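Local coordinates for putative flavoprotein (Bacteroides eggerthii, PDB 4ICI) that binds flavin mononucleotide in a flavodoxin-like fold and so probably serves in electron transfer or redox chemistry, its exact role not being established, at residues 45-50 / 103-108; 25-30 / 123-128; 117-122 / 144-149; 14-19 / 90-95. All blocks are in the same frame, centred on the assembly; numbering follows the deposited sequence.

Interaction 1 (45-50 / 103-108); sequences IAPAQP and PRIINT. With EDO (1,2-ethanediol), chain E.
Ile45 and Ile105 meet through their branches because of how each turns about its first torsion. In Ile45, CG1 is anti to the carbonyl carbon (chi1 -60°), which leaves the methyl CG2 anti to the backbone N; in Ile105, CG1 is anti to the backbone N (chi1 -159°), which places CG1 on the side facing the loop. The two side chains slide past each other in opposite directions, with Ile45 CG2 4.0 Å from Ile105 CG1. Beyond that, Ile105 CD1 settles against Pro47, 3.7 Å from Pro47 CA and 3.8 Å from Pro47 CB. The other branch of Ile45 ends on the next residue of the helix: Ile45 CD1 is 3.8 Å from Ile106 CD1, the two side chains crossing at about a right angle. In this flavodoxin-like fold the contact ties the loop leaving edge strand 41-44 to the start of helix 104-112, where Ile106 also packs on Ile93 and Tyr95 of strand 90-96. Branched aliphatic residues suit such a buried, wholly apolar seam, and Pro47 offers a rigid surface where the loop becomes more exposed. Ile45 O accepts a 2.7 Å hydrogen bond from O2 of an ethanediol molecule, probably a crystallisation additive.

Interaction 2 (25-30 / 123-128); sequences GTTARA and FATSGG. With FMN (flavin mononucleotide), chain B.
Two threonine hydroxyls, Thr27 OG1 and Thr125 OG1, lie 2.8 Å apart across the contact, and each also holds a different part of the same flavin mononucleotide. This is the phosphate-binding loop and helix start of a flavodoxin-like fold, set against the end of strand 119-125. Thr27 OG1 gives a hydrogen bond to phosphate oxygen O2P, whereas Thr125 OG1 pairs with ribityl O4' at 2.7 Å. Thr125 OG1 sits between its backbone N and carbonyl carbon (chi1 70°), leaving CG2 to pack 3.8 Å from Ala30 CB. At the first turn of helix 26-38, the backbone N and OG1 of Thr26 both donate to O1P, and Thr27 N donates to O2P; the helix N-terminus would probably favour the phosphate's negative charge. An alanine in place of Thr26 would probably leave O1P without one of its donors and open a gap where CG2 lies against Thr125 OG1. Deeper in, the Phe123 ring lies near Ala30 and Thr27, with CE2 4.3 Å from Thr27 CG2. Gly25, at the N-cap, has backbone angles that call for glycine. Past the strand, Ser126 OG accepts from Gly128 N in an ST turn, and Gly127 N donates to flavin N1 over 3.0 Å, at an N-H...N angle of 157°.

Interaction 3 (117-122 / 144-149); sequences GKTVVP and DLNWKE
Val120 O takes a hydrogen bond from Lys148 N at 3.0 Å, nearly along the C=O axis, and a CA-H...O contact from Trp147 CA at 3.3 Å. Toward the same strand, Val120 N donates to Asn146 O over 2.9 Å, in an almost straight bond of 168°. These are the paired bonds of a parallel bridge between Val120 and Trp147. The two side chains share one face of the sheet: Val120 CG1, anti to the backbone N (chi1 -176°), rests over one face of the indole, offset toward the rim by CZ3 and 3.9 Å from the centre of the six-membered ring in a CH-pi contact, while Pro122 CD lies at the ring's edge. A broad aromatic plate suits this place, since its face takes the valine methyl while its edge meets the proline. An alanine in place of Trp147 would probably uncover Val120 CG1 and leave Tyr142 O without the indole N-H it accepts. Toward the more open flank, Thr119 CG2 packs tightly at 3.5 Å on Lys148 CD, part of an extended chain whose NZ bonds to Ile168 O and shares a water with Thr119 OG1. Another water links Lys118 O to Asn146 N. The bridge closes the beta-alpha-beta unit of strand 119-125, helix 132-141 and strand 146-152, with Trp147 packed on Leu138 and Lys139 of that helix and Val121 touching helix 158-168.

Interaction 4 (14-19 / 90-95); sequences SKILVA and VVFIGY
The Phe92 ring meets Ile16 at its edge, where the methyl CG2 lies in the ring plane 3.6 Å from CE1. Leu17 O also sits near that plane, by CD1, and Val18 CG2 approaches the ring obliquely at 4.2 Å from CD1. Phe92 CG is anti to the carbonyl carbon (chi1 -68°), beside the backbone N, a placing of CG from which the CD1/CE1 edge can meet Ile16 CG2. Ile16 and Val90 stand side by side on the same sheet face, pointing the same way, and Val90 CG2 ends against Ser14 OG, a hydroxyl whose hydrogen bond goes to Lys171 O. The axes of strands 16-19 and 90-95 come within 4.7 Å, their directions 13° apart, and both belong to the central parallel sheet of the flavodoxin-like fold, in strand order 2-1-3-4-5, with 16-20 first in sequence and 90-96 third. Their backbones are laced by five hydrogen bonds: Leu17 N to Val90 O is nearly straight at 174°, and Phe92 N reaches Leu17 O over 2.8 Å. Gly94 N continues the ladder to Ala19 O. On the face opposite Phe92, Leu17 and Ala19 both meet Val91 loosely, Leu17 CD2 being 4.3 Å from Val91 CG1. Beta-branched residues suit extended strands here, while the small Ala19 lets Phe109 of helix 104-112 pack against it; on the other face Phe92 reaches Val121 of strand 119-125.

In the fold
Interactions 3 and 4 are both strand pairings of one parallel sheet, joined where strand 119-125 lies beside strand 90-96 and bonds such as Val121 O to Ile93 N connect them. Interaction 4 is buried in the sheet's centre and almost wholly apolar in its side chains, whereas interaction 3, toward the edge strand, is partly exposed and draws in waters and a lysine. Interaction 2, also buried, uses the far end of strand 119-125, still paired in the sheet, where a threonine hydroxyl and a following N-H serve the flavin. Interaction 1, buried but purely hydrophobic across its segments, packs the start of helix 104-112 against the loop after strand 41-44 and touches interaction 4 through Ile106.

Interaction 1 (45-50 / 103-108)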
loop_
_atom_site.group_PDB
_atom_site.type_symbol
_atom_site.label_atom_id
_atom_site.label_comp_id
_atom_site.label_asym_id
_atom_site.label_seq_id
_atom_site.Cartn_x
_atom_site.Cartn_y
_atom_site.Cartn_z
ATOM N N ILE A 45 5.799 2.138 -6.011
ATOM C CA ILE A 45 5.903 3.483 -5.445
ATOM C C ILE A 45 7.358 3.633 -5.010
ATOM O O ILE A 45 7.739 3.103 -3.960
ATOM C CB ILE A 45 4.952 3.656 -4.235
ATOM C CG1 ILE A 45 3.462 3.440 -4.645
ATOM C CG2 ILE A 45 5.166 5.019 -3.594
ATOM C CD1 ILE A 45 2.475 3.277 -3.460
ATOM N N ALA A 46 8.163 4.300 -5.847
ATOM C CA ALA A 46 9.596 4.363 -5.640
ATOM C C ALA A 46 9.967 5.641 -4.909
ATOM O O ALA A 46 9.673 6.744 -5.376
ATOM C CB ALA A 46 10.360 4.305 -6.973
ATOM N N PRO A 47 10.598 5.516 -3.752
ATOM C CA PRO A 47 11.079 6.715 -3.092
ATOM C C PRO A 47 12.157 7.452 -3.888
ATOM O O PRO A 47 13.051 6.836 -4.458
ATOM C CB PRO A 47 11.657 6.222 -1.791
ATOM C CG PRO A 47 11.756 4.796 -1.894
ATOM C CD PRO A 47 10.962 4.295 -3.048
ATOM N N ALA A 48 12.086 8.771 -3.893
ATOM C CA ALA A 48 13.113 9.578 -4.505
ATOM C C ALA A 48 14.484 9.353 -3.843
ATOM O O ALA A 48 15.511 9.398 -4.523
ATOM C CB ALA A 48 12.717 11.034 -4.472
ATOM N N GLN A 49 14.480 9.109 -2.539
ATOM C CA GLN A 49 15.673 8.715 -1.814
ATOM C C GLN A 49 15.441 7.329 -1.244
ATOM O O GLN A 49 14.647 7.157 -0.305
ATOM C CB GLN A 49 16.001 9.685 -0.683
ATOM C CG GLN A 49 17.325 9.334 0.053
ATOM C CD GLN A 49 17.743 10.326 1.068
ATOM O OE1 GLN A 49 18.021 9.984 2.268
ATOM N NE2 GLN A 49 17.842 11.561 0.633
ATOM N N PRO A 50 16.112 6.308 -1.811
ATOM C CA PRO A 50 15.940 4.937 -1.307
ATOM C C PRO A 50 16.190 4.762 0.187
ATOM O O PRO A 50 17.027 5.444 0.768
ATOM C CB PRO A 50 16.968 4.143 -2.112
ATOM C CG PRO A 50 17.060 4.905 -3.407
ATOM C CD PRO A 50 16.957 6.342 -3.007
ATOM N N PRO A 103 3.486 3.140 6.009
ATOM C CA PRO A 103 4.564 4.113 5.820
ATOM C C PRO A 103 4.051 5.412 5.227
ATOM O O PRO A 103 3.110 5.406 4.414
ATOM C CB PRO A 103 5.523 3.388 4.867
ATOM C CG PRO A 103 5.253 1.916 5.099
ATOM C CD PRO A 103 3.771 1.860 5.352
ATOM N N ARG A 104 4.672 6.527 5.620
ATOM C CA ARG A 104 4.188 7.828 5.180
ATOM C C ARG A 104 4.242 8.052 3.672
ATOM O O ARG A 104 3.498 8.875 3.153
ATOM C CB ARG A 104 4.899 8.951 5.916
ATOM C CG ARG A 104 4.910 8.884 7.446
ATOM C CD ARG A 104 3.590 8.736 8.077
ATOM N NE ARG A 104 3.675 8.852 9.534
ATOM C CZ ARG A 104 2.646 8.637 10.355
ATOM N NH1 ARG A 104 1.457 8.295 9.854
ATOM N NH2 ARG A 104 2.792 8.853 11.656
ATOM N N ILE A 105 5.082 7.300 2.963
ATOM C CA ILE A 105 5.073 7.406 1.503
ATOM C C ILE A 105 3.733 6.980 0.890
ATOM O O ILE A 105 3.379 7.410 -0.190
ATOM C CB ILE A 105 6.276 6.636 0.866
ATOM C CG1 ILE A 105 6.586 7.141 -0.554
ATOM C CG2 ILE A 105 6.045 5.122 0.953
ATOM C CD1 ILE A 105 7.899 6.624 -1.120
ATOM N N ILE A 106 2.965 6.169 1.620
ATOM C CA ILE A 106 1.615 5.838 1.178
ATOM C C ILE A 106 0.724 7.094 1.183
ATOM O O ILE A 106 -0.068 7.301 0.262
ATOM C CB ILE A 106 1.011 4.690 2.014
ATOM C CG1 ILE A 106 1.827 3.398 1.800
ATOM C CG2 ILE A 106 -0.455 4.479 1.637
ATOM C CD1 ILE A 106 2.039 2.935 0.312
ATOM N N ASN A 107 0.881 7.929 2.199
ATOM C CA ASN A 107 0.194 9.215 2.215
ATOM C C ASN A 107 0.645 10.090 1.029
ATOM O O ASN A 107 -0.166 10.755 0.374
ATOM C CB ASN A 107 0.417 9.958 3.534
ATOM C CG ASN A 107 -0.010 9.151 4.748
ATOM O OD1 ASN A 107 0.762 8.335 5.276
ATOM N ND2 ASN A 107 -1.248 9.364 5.199
ATOM N N THR A 108 1.956 10.106 0.739
ATOM C CA THR A 108 2.423 10.865 -0.431
ATOM C C THR A 108 1.737 10.367 -1.711
ATOM O O THR A 108 1.262 11.174 -2.527
ATOM C CB THR A 108 3.937 10.767 -0.617
ATOM O OG1 THR A 108 4.557 11.017 0.648
ATOM C CG2 THR A 108 4.429 11.723 -1.705
HETATM C C1 EDO E . 9.801 0.489 -5.525
HETATM O O1 EDO E . 10.962 1.023 -4.868
HETATM C C2 EDO E . 8.721 -0.056 -4.573
HETATM O O2 EDO E . 8.645 0.621 -3.343
#

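Interaction 2 (25-30 / 123-128)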
loop_
_atom_site.group_PDB
_atom_site.type_symbol
_atom_site.label_atom_id
_atom_site.label_comp_id
_atom_site.label_asym_id
_atom_site.label_seq_id
_atom_site.Cartn_x
_atom_site.Cartn_y
_atom_site.Cartn_z
ATOM N N GLY A 25 11.444 -5.930 -0.324
ATOM C CA GLY A 25 10.994 -6.907 -1.299
ATOM C C GLY A 25 9.782 -7.744 -0.926
ATOM O O GLY A 25 9.177 -8.357 -1.794
ATOM N N THR A 26 9.454 -7.821 0.371
ATOM C CA THR A 26 8.400 -8.733 0.835
ATOM C C THR A 26 7.037 -8.320 0.261
ATOM O O THR A 26 6.279 -9.135 -0.251
ATOM C CB THR A 26 8.315 -8.780 2.369
ATOM O OG1 THR A 26 9.622 -8.941 2.925
ATOM C CG2 THR A 26 7.413 -9.916 2.854
ATOM N N THR A 27 6.735 -7.035 0.360
ATOM C CA THR A 27 5.484 -6.514 -0.175
ATOM C C THR A 27 5.478 -6.552 -1.689
ATOM O O THR A 27 4.416 -6.754 -2.298
ATOM C CB THR A 27 5.215 -5.092 0.350
ATOM O OG1 THR A 27 5.385 -5.112 1.772
ATOM C CG2 THR A 27 3.799 -4.634 0.030
ATOM N N ALA A 28 6.631 -6.358 -2.323
ATOM C CA ALA A 28 6.700 -6.478 -3.782
ATOM C C ALA A 28 6.259 -7.885 -4.230
ATOM O O ALA A 28 5.564 -8.048 -5.236
ATOM C CB ALA A 28 8.108 -6.169 -4.280
ATOM N N ARG A 29 6.696 -8.905 -3.489
ATOM C CA ARG A 29 6.332 -10.268 -3.852
ATOM C C ARG A 29 4.839 -10.502 -3.676
ATOM O O ARG A 29 4.202 -11.137 -4.539
ATOM C CB ARG A 29 7.165 -11.269 -3.050
ATOM C CG ARG A 29 8.638 -11.305 -3.494
ATOM C CD ARG A 29 9.479 -12.456 -2.889
ATOM N NE ARG A 29 9.400 -12.581 -1.425
ATOM C CZ ARG A 29 10.151 -11.923 -0.536
ATOM N NH1 ARG A 29 11.072 -11.032 -0.917
ATOM N NH2 ARG A 29 9.967 -12.156 0.770
ATOM N N ALA A 30 4.261 -9.966 -2.594
ATOM C CA ALA A 30 2.816 -10.037 -2.394
ATOM C C ALA A 30 2.078 -9.321 -3.532
ATOM O O ALA A 30 1.096 -9.825 -4.089
ATOM C CB ALA A 30 2.433 -9.437 -1.035
ATOM N N PHE A 123 -3.497 -3.493 1.104
ATOM C CA PHE A 123 -2.947 -4.790 1.450
ATOM C C PHE A 123 -1.593 -4.595 2.071
ATOM O O PHE A 123 -0.985 -3.530 1.932
ATOM C CB PHE A 123 -2.917 -5.744 0.234
ATOM C CG PHE A 123 -1.932 -5.375 -0.856
ATOM C CD1 PHE A 123 -2.272 -4.464 -1.833
ATOM C CD2 PHE A 123 -0.704 -6.004 -0.938
ATOM C CE1 PHE A 123 -1.393 -4.145 -2.869
ATOM C CE2 PHE A 123 0.161 -5.723 -1.974
ATOM C CZ PHE A 123 -0.192 -4.794 -2.937
ATOM N N ALA A 124 -1.084 -5.618 2.754
ATOM C CA ALA A 124 0.150 -5.428 3.508
ATOM C C ALA A 124 0.897 -6.709 3.725
ATOM O O ALA A 124 0.340 -7.803 3.574
ATOM C CB ALA A 124 -0.156 -4.748 4.875
ATOM N N THR A 125 2.167 -6.550 4.066
ATOM C CA THR A 125 2.942 -7.603 4.709
ATOM C C THR A 125 3.456 -7.090 6.044
ATOM O O THR A 125 3.500 -5.883 6.283
ATOM C CB THR A 125 4.102 -8.132 3.826
ATOM O OG1 THR A 125 5.131 -7.160 3.686
ATOM C CG2 THR A 125 3.609 -8.606 2.448
ATOM N N SER A 126 3.816 -8.007 6.949
ATOM C CA SER A 126 4.224 -7.626 8.306
ATOM C C SER A 126 5.002 -8.746 8.945
ATOM O O SER A 126 5.040 -9.885 8.435
ATOM C CB SER A 126 3.024 -7.325 9.189
ATOM O OG SER A 126 2.377 -8.525 9.591
ATOM N N GLY A 127 5.557 -8.399 10.094
ATOM C CA GLY A 127 6.189 -9.366 10.979
ATOM C C GLY A 127 5.247 -10.021 11.963
ATOM O O GLY A 127 5.719 -10.669 12.914
ATOM N N GLY A 128 3.942 -9.875 11.749
ATOM C CA GLY A 128 2.942 -10.412 12.675
ATOM C C GLY A 128 1.721 -9.533 12.888
ATOM O O GLY A 128 0.604 -10.042 13.138
HETATM N N1 FMN B . 5.981 -5.757 11.550
HETATM C C2 FMN B . 4.875 -5.897 12.351
HETATM O O2 FMN B . 4.320 -6.992 12.416
HETATM N N3 FMN B . 4.411 -4.809 13.078
HETATM C C4 FMN B . 5.042 -3.577 13.071
HETATM O O4 FMN B . 4.502 -2.660 13.720
HETATM C C4A FMN B . 6.195 -3.444 12.281
HETATM N N5 FMN B . 6.902 -2.222 12.253
HETATM C C5A FMN B . 8.022 -2.135 11.415
HETATM C C6 FMN B . 8.722 -0.923 11.338
HETATM C C7 FMN B . 9.814 -0.796 10.518
HETATM C C7M FMN B . 10.523 0.521 10.408
HETATM C C8 FMN B . 10.240 -1.860 9.741
HETATM C C8M FMN B . 11.456 -1.720 8.855
HETATM C C9 FMN B . 9.561 -3.069 9.819
HETATM C C9A FMN B . 8.428 -3.222 10.642
HETATM N N10 FMN B . 7.727 -4.436 10.714
HETATM C C10 FMN B . 6.621 -4.541 11.522
HETATM C "C1'" FMN B . 8.143 -5.596 9.847
HETATM C "C2'" FMN B . 7.610 -5.359 8.405
HETATM O "O2'" FMN B . 6.241 -5.039 8.344
HETATM C "C3'" FMN B . 7.758 -6.621 7.532
HETATM O "O3'" FMN B . 9.108 -7.171 7.666
HETATM C "C4'" FMN B . 7.360 -6.404 6.042
HETATM O "O4'" FMN B . 7.131 -7.679 5.492
HETATM C "C5'" FMN B . 8.552 -5.736 5.257
HETATM O "O5'" FMN B . 8.083 -5.578 3.943
HETATM P P FMN B . 9.025 -5.112 2.735
HETATM O O1P FMN B . 10.065 -6.236 2.592
HETATM O O2P FMN B . 8.194 -4.863 1.570
HETATM O O3P FMN B . 9.721 -3.793 3.088
#

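Interaction 3 (117-122 / 144-149)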
loop_
_atom_site.group_PDB
_atom_site.type_symbol
_atom_site.label_atom_id
_atom_site.label_comp_id
_atom_site.label_asym_id
_atom_site.label_seq_id
_atom_site.Cartn_x
_atom_site.Cartn_y
_atom_site.Cartn_z
ATOM N N GLY A 117 -13.718 8.439 -7.020
ATOM C CA GLY A 117 -14.512 7.586 -7.874
ATOM C C GLY A 117 -14.055 6.151 -7.973
ATOM O O GLY A 117 -14.812 5.312 -8.422
ATOM N N LYS A 118 -12.842 5.858 -7.531
ATOM C CA LYS A 118 -12.281 4.535 -7.630
ATOM C C LYS A 118 -12.547 3.704 -6.376
ATOM O O LYS A 118 -12.818 4.224 -5.289
ATOM C CB LYS A 118 -10.771 4.631 -7.854
ATOM C CG LYS A 118 -10.373 5.531 -9.014
ATOM C CD LYS A 118 -8.900 5.450 -9.295
ATOM C CE LYS A 118 -8.450 6.556 -10.214
ATOM N NZ LYS A 118 -9.128 6.476 -11.521
ATOM N N THR A 119 -12.457 2.389 -6.535
ATOM C CA THR A 119 -12.453 1.478 -5.402
ATOM C C THR A 119 -11.004 1.393 -4.939
ATOM O O THR A 119 -10.125 1.096 -5.751
ATOM C CB THR A 119 -12.986 0.104 -5.797
ATOM O OG1 THR A 119 -14.319 0.259 -6.298
ATOM C CG2 THR A 119 -12.995 -0.825 -4.613
ATOM N N VAL A 120 -10.746 1.610 -3.641
ATOM C CA VAL A 120 -9.377 1.638 -3.090
ATOM C C VAL A 120 -9.283 0.558 -2.012
ATOM O O VAL A 120 -10.127 0.515 -1.118
ATOM C CB VAL A 120 -9.032 3.027 -2.544
ATOM C CG1 VAL A 120 -7.587 3.070 -2.078
ATOM C CG2 VAL A 120 -9.347 4.136 -3.623
ATOM N N VAL A 121 -8.273 -0.306 -2.095
ATOM C CA VAL A 121 -8.194 -1.503 -1.250
ATOM C C VAL A 121 -6.752 -1.657 -0.740
ATOM O O VAL A 121 -5.846 -1.802 -1.540
ATOM C CB VAL A 121 -8.602 -2.776 -2.008
ATOM C CG1 VAL A 121 -8.764 -3.935 -0.993
ATOM C CG2 VAL A 121 -9.857 -2.574 -2.885
ATOM N N PRO A 122 -6.546 -1.581 0.583
ATOM C CA PRO A 122 -5.174 -1.763 1.073
ATOM C C PRO A 122 -4.786 -3.237 1.132
ATOM O O PRO A 122 -5.633 -4.106 1.248
ATOM C CB PRO A 122 -5.230 -1.163 2.486
ATOM C CG PRO A 122 -6.648 -1.450 2.945
ATOM C CD PRO A 122 -7.500 -1.402 1.689
ATOM N N ASP A 144 -13.149 10.468 2.123
ATOM C CA ASP A 144 -13.878 10.669 0.872
ATOM C C ASP A 144 -13.642 9.573 -0.133
ATOM O O ASP A 144 -14.398 9.450 -1.087
ATOM C CB ASP A 144 -13.534 12.001 0.213
ATOM C CG ASP A 144 -13.994 13.184 0.986
ATOM O OD1 ASP A 144 -15.128 13.230 1.468
ATOM O OD2 ASP A 144 -13.195 14.133 1.102
ATOM N N LEU A 145 -12.607 8.756 0.063
ATOM C CA LEU A 145 -12.367 7.633 -0.837
ATOM C C LEU A 145 -13.259 6.448 -0.563
ATOM O O LEU A 145 -13.738 6.257 0.560
ATOM C CB LEU A 145 -10.886 7.191 -0.779
ATOM C CG LEU A 145 -9.880 8.299 -1.074
ATOM C CD1 LEU A 145 -8.438 7.739 -1.027
ATOM C CD2 LEU A 145 -10.172 8.960 -2.432
ATOM N N ASN A 146 -13.442 5.632 -1.603
ATOM C CA ASN A 146 -14.262 4.416 -1.489
ATOM C C ASN A 146 -13.397 3.224 -1.066
ATOM O O ASN A 146 -12.941 2.442 -1.892
ATOM C CB ASN A 146 -15.018 4.114 -2.775
ATOM C CG ASN A 146 -15.885 2.879 -2.651
ATOM O OD1 ASN A 146 -16.351 2.570 -1.565
ATOM N ND2 ASN A 146 -16.076 2.154 -3.763
ATOM N N TRP A 147 -13.150 3.131 0.230
ATOM C CA TRP A 147 -12.299 2.083 0.799
ATOM C C TRP A 147 -13.051 0.791 0.960
ATOM O O TRP A 147 -14.185 0.781 1.430
ATOM C CB TRP A 147 -11.804 2.500 2.168
ATOM C CG TRP A 147 -10.840 3.650 2.155
ATOM C CD1 TRP A 147 -11.110 4.951 2.435
ATOM C CD2 TRP A 147 -9.436 3.571 1.938
ATOM N NE1 TRP A 147 -9.980 5.696 2.355
ATOM C CE2 TRP A 147 -8.925 4.877 2.046
ATOM C CE3 TRP A 147 -8.558 2.533 1.608
ATOM C CZ2 TRP A 147 -7.564 5.163 1.893
ATOM C CZ3 TRP A 147 -7.219 2.817 1.454
ATOM C CH2 TRP A 147 -6.733 4.111 1.596
ATOM N N LYS A 148 -12.402 -0.300 0.599
ATOM C CA LYS A 148 -12.876 -1.637 0.923
ATOM C C LYS A 148 -11.879 -2.315 1.815
ATOM O O LYS A 148 -10.751 -1.846 1.954
ATOM C CB LYS A 148 -13.163 -2.442 -0.342
ATOM C CG LYS A 148 -14.326 -1.906 -1.209
ATOM C CD LYS A 148 -14.717 -2.844 -2.362
ATOM C CE LYS A 148 -16.055 -2.454 -3.017
ATOM N NZ LYS A 148 -16.492 -3.402 -4.113
ATOM N N GLU A 149 -12.295 -3.420 2.428
ATOM C CA GLU A 149 -11.483 -4.132 3.383
ATOM C C GLU A 149 -10.350 -4.881 2.679
ATOM O O GLU A 149 -10.575 -5.610 1.700
ATOM C CB GLU A 149 -12.363 -5.102 4.175
ATOM C CG GLU A 149 -13.336 -4.397 5.116
ATOM C CD GLU A 149 -12.628 -3.728 6.257
ATOM O OE1 GLU A 149 -11.914 -4.438 6.986
ATOM O OE2 GLU A 149 -12.793 -2.491 6.411
HETATM O O HOH W 1 -15.962 3.191 -6.758
HETATM O O HOH W 2 -12.488 6.543 -4.143
HETATM O O HOH W 3 -15.304 -2.468 -6.576
#

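Interaction 4 (14-19 / 90-95)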
loop_
_atom_site.group_PDB
_atom_site.type_symbol
_atom_site.label_atom_id
_atom_site.label_comp_id
_atom_site.label_asym_id
_atom_site.label_seq_id
_atom_site.Cartn_x
_atom_site.Cartn_y
_atom_site.Cartn_z
ATOM N N SER A 14 -13.178 -4.573 -14.251
ATOM C CA SER A 14 -12.453 -3.357 -13.915
ATOM C C SER A 14 -11.049 -3.285 -14.544
ATOM O O SER A 14 -10.414 -4.321 -14.802
ATOM C CB SER A 14 -12.320 -3.286 -12.396
ATOM O OG SER A 14 -13.593 -3.224 -11.790
ATOM N N LYS A 15 -10.565 -2.066 -14.784
ATOM C CA LYS A 15 -9.120 -1.873 -14.984
ATOM C C LYS A 15 -8.492 -1.702 -13.590
ATOM O O LYS A 15 -8.899 -0.818 -12.825
ATOM C CB LYS A 15 -8.798 -0.669 -15.841
ATOM C CG LYS A 15 -7.372 -0.719 -16.390
ATOM C CD LYS A 15 -6.973 0.511 -17.172
ATOM C CE LYS A 15 -5.544 0.383 -17.694
ATOM N NZ LYS A 15 -5.094 1.637 -18.390
ATOM N N ILE A 16 -7.533 -2.569 -13.277
ATOM C CA ILE A 16 -6.993 -2.715 -11.924
ATOM C C ILE A 16 -5.515 -2.311 -11.891
ATOM O O ILE A 16 -4.719 -2.750 -12.727
ATOM C CB ILE A 16 -7.122 -4.175 -11.404
ATOM C CG1 ILE A 16 -8.592 -4.600 -11.423
ATOM C CG2 ILE A 16 -6.464 -4.327 -10.013
ATOM C CD1 ILE A 16 -8.805 -6.028 -10.937
ATOM N N LEU A 17 -5.184 -1.447 -10.933
ATOM C CA LEU A 17 -3.817 -1.129 -10.575
ATOM C C LEU A 17 -3.486 -1.667 -9.205
ATOM O O LEU A 17 -4.305 -1.564 -8.272
ATOM C CB LEU A 17 -3.625 0.383 -10.548
ATOM C CG LEU A 17 -2.216 0.907 -10.282
ATOM C CD1 LEU A 17 -1.252 0.485 -11.411
ATOM C CD2 LEU A 17 -2.241 2.414 -10.071
ATOM N N VAL A 18 -2.300 -2.269 -9.112
ATOM C CA VAL A 18 -1.708 -2.700 -7.851
ATOM C C VAL A 18 -0.522 -1.772 -7.590
ATOM O O VAL A 18 0.552 -1.960 -8.163
ATOM C CB VAL A 18 -1.338 -4.208 -7.854
ATOM C CG1 VAL A 18 -0.725 -4.633 -6.533
ATOM C CG2 VAL A 18 -2.535 -5.096 -8.252
ATOM N N ALA A 19 -0.751 -0.767 -6.762
ATOM C CA ALA A 19 0.300 0.155 -6.337
ATOM C C ALA A 19 0.887 -0.366 -5.037
ATOM O O ALA A 19 0.153 -0.866 -4.182
ATOM C CB ALA A 19 -0.277 1.590 -6.157
ATOM N N VAL A 90 -10.081 0.334 -10.057
ATOM C CA VAL A 90 -9.747 -0.235 -8.749
ATOM C C VAL A 90 -8.248 -0.017 -8.553
ATOM O O VAL A 90 -7.442 -0.300 -9.467
ATOM C CB VAL A 90 -10.037 -1.733 -8.728
ATOM C CG1 VAL A 90 -9.609 -2.373 -7.427
ATOM C CG2 VAL A 90 -11.534 -2.014 -9.054
ATOM N N VAL A 91 -7.876 0.471 -7.375
ATOM C CA VAL A 91 -6.472 0.660 -7.024
ATOM C C VAL A 91 -6.222 -0.040 -5.689
ATOM O O VAL A 91 -6.788 0.318 -4.630
ATOM C CB VAL A 91 -6.092 2.147 -6.948
ATOM C CG1 VAL A 91 -4.616 2.318 -6.495
ATOM C CG2 VAL A 91 -6.328 2.855 -8.282
ATOM N N PHE A 92 -5.430 -1.124 -5.724
ATOM C CA PHE A 92 -4.919 -1.745 -4.516
ATOM C C PHE A 92 -3.692 -0.946 -4.098
ATOM O O PHE A 92 -2.938 -0.494 -4.975
ATOM C CB PHE A 92 -4.534 -3.210 -4.772
ATOM C CG PHE A 92 -5.695 -4.115 -5.051
ATOM C CD1 PHE A 92 -6.177 -4.309 -6.350
ATOM C CD2 PHE A 92 -6.303 -4.774 -4.005
ATOM C CE1 PHE A 92 -7.242 -5.150 -6.594
ATOM C CE2 PHE A 92 -7.399 -5.610 -4.240
ATOM C CZ PHE A 92 -7.844 -5.803 -5.544
ATOM N N ILE A 93 -3.529 -0.745 -2.791
ATOM C CA ILE A 93 -2.406 0.002 -2.249
ATOM C C ILE A 93 -1.717 -0.847 -1.192
ATOM O O ILE A 93 -2.288 -1.118 -0.127
ATOM C CB ILE A 93 -2.832 1.325 -1.608
ATOM C CG1 ILE A 93 -3.604 2.185 -2.599
ATOM C CG2 ILE A 93 -1.612 2.059 -1.082
ATOM C CD1 ILE A 93 -4.148 3.519 -2.024
ATOM N N GLY A 94 -0.504 -1.328 -1.499
ATOM C CA GLY A 94 0.210 -2.210 -0.634
ATOM C C GLY A 94 1.415 -1.602 0.046
ATOM O O GLY A 94 2.082 -0.689 -0.481
ATOM N N TYR A 95 1.711 -2.126 1.227
ATOM C CA TYR A 95 2.785 -1.588 2.067
ATOM C C TYR A 95 3.219 -2.604 3.111
ATOM O O TYR A 95 2.436 -3.432 3.552
ATOM C CB TYR A 95 2.362 -0.261 2.746
ATOM C CG TYR A 95 0.998 -0.308 3.418
ATOM C CD1 TYR A 95 -0.156 -0.017 2.700
ATOM C CD2 TYR A 95 0.867 -0.665 4.726
ATOM C CE1 TYR A 95 -1.408 -0.101 3.315
ATOM C CE2 TYR A 95 -0.367 -0.746 5.341
ATOM C CZ TYR A 95 -1.500 -0.466 4.638
ATOM O OH TYR A 95 -2.756 -0.555 5.222
#